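Local coordinates for protein carbon monoxide dehydrogenase (Thermococcus sp. AM4, PDB 6T7J) that probably catalyses the reversible oxidation of carbon monoxide to carbon dioxide with ferredoxin as electron acceptor, and is seen here with a nickel-free, broken cluster C, at residues 106-111 with 235-240; 229-234 with 521-526. One frame throughout, in Å; residues are numbered along the deposited sequence.

Interaction 1 of 2, residues 106-111 with 235-240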
# COMPACT_ATOMS: atom_id res chain seq x y z
N ASP A 106 13.84 9.22 -5.35
CA ASP A 106 15.21 9.02 -5.80
C ASP A 106 15.76 10.27 -6.48
O ASP A 106 16.91 10.68 -6.23
CB ASP A 106 15.28 7.81 -6.74
CG ASP A 106 15.06 6.50 -6.01
OD1 ASP A 106 15.27 6.46 -4.78
OD2 ASP A 106 14.68 5.51 -6.67
N VAL A 107 14.95 10.90 -7.34
CA VAL A 107 15.46 12.12 -7.97
C VAL A 107 15.65 13.23 -6.94
O VAL A 107 16.58 14.04 -7.06
CB VAL A 107 14.56 12.57 -9.14
CG1 VAL A 107 15.22 13.72 -9.89
CG2 VAL A 107 14.30 11.41 -10.08
N VAL A 108 14.80 13.29 -5.91
CA VAL A 108 14.96 14.28 -4.85
C VAL A 108 16.26 14.04 -4.10
O VAL A 108 16.97 14.99 -3.74
CB VAL A 108 13.75 14.24 -3.90
CG1 VAL A 108 14.10 14.88 -2.56
CG2 VAL A 108 12.56 14.94 -4.52
N GLU A 109 16.58 12.77 -3.83
CA GLU A 109 17.84 12.45 -3.16
C GLU A 109 19.03 12.95 -3.97
O GLU A 109 19.94 13.59 -3.43
CB GLU A 109 17.93 10.94 -2.92
CG GLU A 109 17.01 10.42 -1.83
CD GLU A 109 16.80 8.92 -1.89
OE1 GLU A 109 17.66 8.22 -2.48
OE2 GLU A 109 15.79 8.43 -1.35
N VAL A 110 19.04 12.67 -5.27
CA VAL A 110 20.16 13.12 -6.10
C VAL A 110 20.22 14.65 -6.15
O VAL A 110 21.31 15.24 -6.07
CB VAL A 110 20.08 12.51 -7.51
CG1 VAL A 110 21.17 13.08 -8.40
CG2 VAL A 110 20.19 10.99 -7.43
N PHE A 111 19.07 15.30 -6.27
CA PHE A 111 19.03 16.76 -6.35
C PHE A 111 19.53 17.40 -5.06
O PHE A 111 20.24 18.41 -5.09
CB PHE A 111 17.61 17.21 -6.68
CG PHE A 111 17.38 18.69 -6.55
CD1 PHE A 111 17.99 19.58 -7.42
CD2 PHE A 111 16.54 19.19 -5.57
CE1 PHE A 111 17.78 20.93 -7.30
CE2 PHE A 111 16.32 20.55 -5.45
CZ PHE A 111 16.94 21.42 -6.31
N THR A 235 9.26 15.41 -12.59
CA THR A 235 9.47 16.12 -13.86
C THR A 235 10.30 17.38 -13.66
O THR A 235 11.28 17.62 -14.38
CB THR A 235 8.12 16.45 -14.50
OG1 THR A 235 7.46 15.24 -14.89
CG2 THR A 235 8.32 17.33 -15.73
N TYR A 236 9.93 18.21 -12.67
CA TYR A 236 10.61 19.48 -12.47
C TYR A 236 12.08 19.27 -12.11
O TYR A 236 12.96 19.96 -12.62
CB TYR A 236 9.90 20.29 -11.39
CG TYR A 236 9.06 21.43 -11.93
CD1 TYR A 236 9.58 22.71 -12.06
CD2 TYR A 236 7.73 21.22 -12.29
CE1 TYR A 236 8.81 23.75 -12.55
CE2 TYR A 236 6.95 22.26 -12.78
CZ TYR A 236 7.50 23.52 -12.91
OH TYR A 236 6.73 24.55 -13.40
N LEU A 237 12.36 18.29 -11.24
CA LEU A 237 13.74 18.05 -10.83
C LEU A 237 14.55 17.39 -11.93
O LEU A 237 15.75 17.67 -12.08
CB LEU A 237 13.78 17.21 -9.56
CG LEU A 237 13.33 17.95 -8.30
CD1 LEU A 237 13.60 17.11 -7.07
CD2 LEU A 237 14.01 19.30 -8.18
N SER A 238 13.93 16.51 -12.73
CA SER A 238 14.64 15.94 -13.88
C SER A 238 15.00 17.04 -14.87
O SER A 238 16.09 17.01 -15.46
CB SER A 238 13.79 14.87 -14.54
OG SER A 238 13.22 14.00 -13.58
N ASP A 239 14.11 18.01 -15.07
CA ASP A 239 14.43 19.14 -15.93
C ASP A 239 15.55 19.99 -15.34
O ASP A 239 16.47 20.39 -16.06
CB ASP A 239 13.18 19.99 -16.17
CG ASP A 239 12.19 19.32 -17.10
OD1 ASP A 239 12.51 18.25 -17.65
OD2 ASP A 239 11.08 19.88 -17.28
N ILE A 240 15.48 20.27 -14.04
CA ILE A 240 16.50 21.09 -13.40
C ILE A 240 17.87 20.42 -13.48
O ILE A 240 18.89 21.09 -13.68
CB ILE A 240 16.10 21.39 -11.94
CG1 ILE A 240 14.96 22.41 -11.90
CG2 ILE A 240 17.30 21.89 -11.13
CD1 ILE A 240 14.16 22.38 -10.62
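Leu-237 reaches across from helix 212-242 to Val-108 and Phe-111 of helix 81-115. Its CD2 stands over the centre of the Phe-111 ring, 3.7 Å from the centroid and 13° off the ring normal, a CH-pi contact made as the two side chains meet at about a right angle. The other methyl, CD1, touches CG2 of Val-108 at 3.5 Å and also lies beside the base of the phenylalanine. In Phe-111, chi1 (170°) sets CG anti to the backbone N. Farther round the ring, CG2 of Ile-240 comes within 4.0 Å of Phe-111 CE1. One turn earlier, Val-107 also holds CG1 anti to its backbone N; that methyl lies 3.8 Å from Leu-237 CB, the two side chains running past one another in opposing senses. Ser-238 borders the same methyl, while its OG bonds to the backbone O of Ala-234. Leu-124, Leu-130 and helix 146-162 also pack on Phe-111, and an alanine here would probably leave CD2 of Leu-237 without its aromatic partner and open a gap between the helices. The axes of the two segments approach to 9.6 Å, their directions 38° apart, and no hydrogen bond joins them: this is a buried, apolar helix-helix interface within the helical part of a CO dehydrogenase subunit.

Interaction 2 of 2, residues 229-234 with 521-526. With MSK (Broken Fe4S4 cluster), chain F.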
# COMPACT_ATOMS: atom_id res chain seq x y z
N SER A 229 2.16 16.64 -7.37
CA SER A 229 3.27 16.75 -6.42
C SER A 229 4.39 15.78 -6.77
O SER A 229 5.45 16.20 -7.25
CB SER A 229 2.78 16.52 -4.99
OG SER A 229 3.85 16.62 -4.07
N GLY A 230 4.17 14.49 -6.53
CA GLY A 230 5.18 13.48 -6.76
C GLY A 230 5.68 13.41 -8.19
O GLY A 230 6.87 13.61 -8.45
N SER A 231 4.78 13.12 -9.12
CA SER A 231 5.15 13.14 -10.53
C SER A 231 5.61 14.53 -10.96
O SER A 231 6.53 14.67 -11.77
CB SER A 231 3.97 12.67 -11.39
OG SER A 231 4.01 11.27 -11.60
N MET A 232 4.97 15.57 -10.42
CA MET A 232 5.36 16.94 -10.72
C MET A 232 6.78 17.22 -10.26
O MET A 232 7.58 17.82 -10.99
CB MET A 232 4.38 17.91 -10.07
CG MET A 232 4.53 19.35 -10.54
SD MET A 232 3.88 19.60 -12.21
CE MET A 232 2.12 19.61 -11.89
N MET A 233 7.11 16.79 -9.03
CA MET A 233 8.48 16.94 -8.54
C MET A 233 9.46 16.16 -9.40
O MET A 233 10.55 16.66 -9.72
CB MET A 233 8.58 16.48 -7.09
CG MET A 233 8.13 17.50 -6.06
SD MET A 233 8.18 16.80 -4.40
CE MET A 233 9.01 15.25 -4.72
N ALA A 234 9.10 14.93 -9.78
CA ALA A 234 9.96 14.14 -10.64
C ALA A 234 10.29 14.89 -11.92
O ALA A 234 11.46 15.03 -12.29
CB ALA A 234 9.30 12.79 -10.95
N SER A 521 7.67 11.32 -20.54
CA SER A 521 7.47 10.02 -19.91
C SER A 521 6.20 10.03 -19.06
O SER A 521 5.42 10.98 -19.07
CB SER A 521 8.70 9.66 -19.07
OG SER A 521 8.90 10.61 -18.04
N CYS A 522 6.00 8.94 -18.31
CA CYS A 522 4.77 8.78 -17.53
C CYS A 522 4.67 9.84 -16.43
O CYS A 522 3.57 10.33 -16.15
CB CYS A 522 4.71 7.38 -16.93
SG CYS A 522 3.80 6.19 -17.93
N VAL A 523 5.79 10.19 -15.80
CA VAL A 523 5.74 11.28 -14.83
C VAL A 523 5.54 12.61 -15.55
O VAL A 523 4.95 13.55 -14.99
CB VAL A 523 7.01 11.29 -13.96
CG1 VAL A 523 6.99 10.12 -12.98
CG2 VAL A 523 8.26 11.26 -14.83
N ASP A 524 5.98 12.71 -16.80
CA ASP A 524 5.80 13.93 -17.58
C ASP A 524 4.35 14.17 -17.98
O ASP A 524 4.08 15.18 -18.64
CB ASP A 524 6.69 13.90 -18.82
CG ASP A 524 8.13 14.23 -18.50
OD1 ASP A 524 8.44 14.44 -17.31
OD2 ASP A 524 8.95 14.28 -19.44
N CYS A 525 3.42 13.28 -17.61
CA CYS A 525 2.02 13.66 -17.68
C CYS A 525 1.75 14.89 -16.82
O CYS A 525 0.80 15.64 -17.09
CB CYS A 525 1.12 12.51 -17.23
SG CYS A 525 1.20 11.04 -18.24
N SER A 526 2.58 15.12 -15.79
CA SER A 526 2.49 16.37 -15.04
C SER A 526 2.57 17.58 -15.97
O SER A 526 1.86 18.57 -15.77
CB SER A 526 3.59 16.43 -13.98
OG SER A 526 4.88 16.25 -14.55
S1 MSK F . 6.53 2.43 -19.10
S3 MSK F . 3.64 2.55 -17.18
S4 MSK F . 3.88 0.23 -19.69
S5 MSK F . 3.80 3.64 -20.21
FE1 MSK F . 6.42 4.30 -17.84
FE2 MSK F . 4.89 1.90 -20.67
FE3 MSK F . 2.66 1.93 -19.08
FE4 MSK F . 5.03 1.06 -18.08
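Ser-231 and Val-523 face each other where helix 212-242 meets the turn that begins at Cys-522. The hydroxyl of Ser-231 lies 3.5 Å from Val-523 CG1, but its polar partner is Asp-226 OD1 on its own helix, and toward the valine it makes only a packing contact. Ala-234, one turn on, sets its CB 4.1 Å from Val-523 CB, and the valine is thus met by two side chains of the helix.

Ser-526 points its CB toward the same helix. There Met-232, whose CB starts out away from the turn, bends at chi2 (74°) to bring SD to 3.6 Å from Ser-526 CB, and a further bend at chi3 sets CE near Ser-526 O and CB. The serine OG sits between its backbone N and carbonyl carbon (chi1 55°) and donates to Val-523 O at 2.7 Å, tilted 21° from the carbonyl plane. That carbonyl also accepts from Ser-526 N, so two bonds from one residue grip it. Thr-235, the next residue on the helix, adds a polar tie, its OG1 hydrogen-bonded to both Ser-526 OG and Asp-524 OD1.

The type I turn from Cys-522 to Cys-525 places the first cysteine in the pocket of the broken cluster, its SG 3.2 Å from FE1 and longer than an ordinary iron-thiolate bond. The chemistry is therefore divided: segment 229-234 meets 521-526 mainly by van der Waals contact, while the hydrogen bonds from Ser-526 to Val-523 O probably steady the backbone next to Cys-522, consistent with a second-shell role.

Overall arrangement
From the N terminus, the chain first supplies 106-111 on helix 81-115, then runs through a largely helical region to helix 212-242, which carries 229-234 and 235-240 in succession. Interaction 1 closes a loop of 123 intervening residues, none of them in a strand. Interaction 2 closes a much longer one, whose 286 intervening residues include the first six-stranded parallel sheet, and ends at the turn leading into helix 525-538. The segments alternate, so the loops cross. Their centres lie about 10 Å apart, joined directly where Val-108 CG2 packs on Met-233 CE at 3.6 Å. Helix 212-242 thereby ties helix 81-115 to the cysteine-bearing turn beside the cluster.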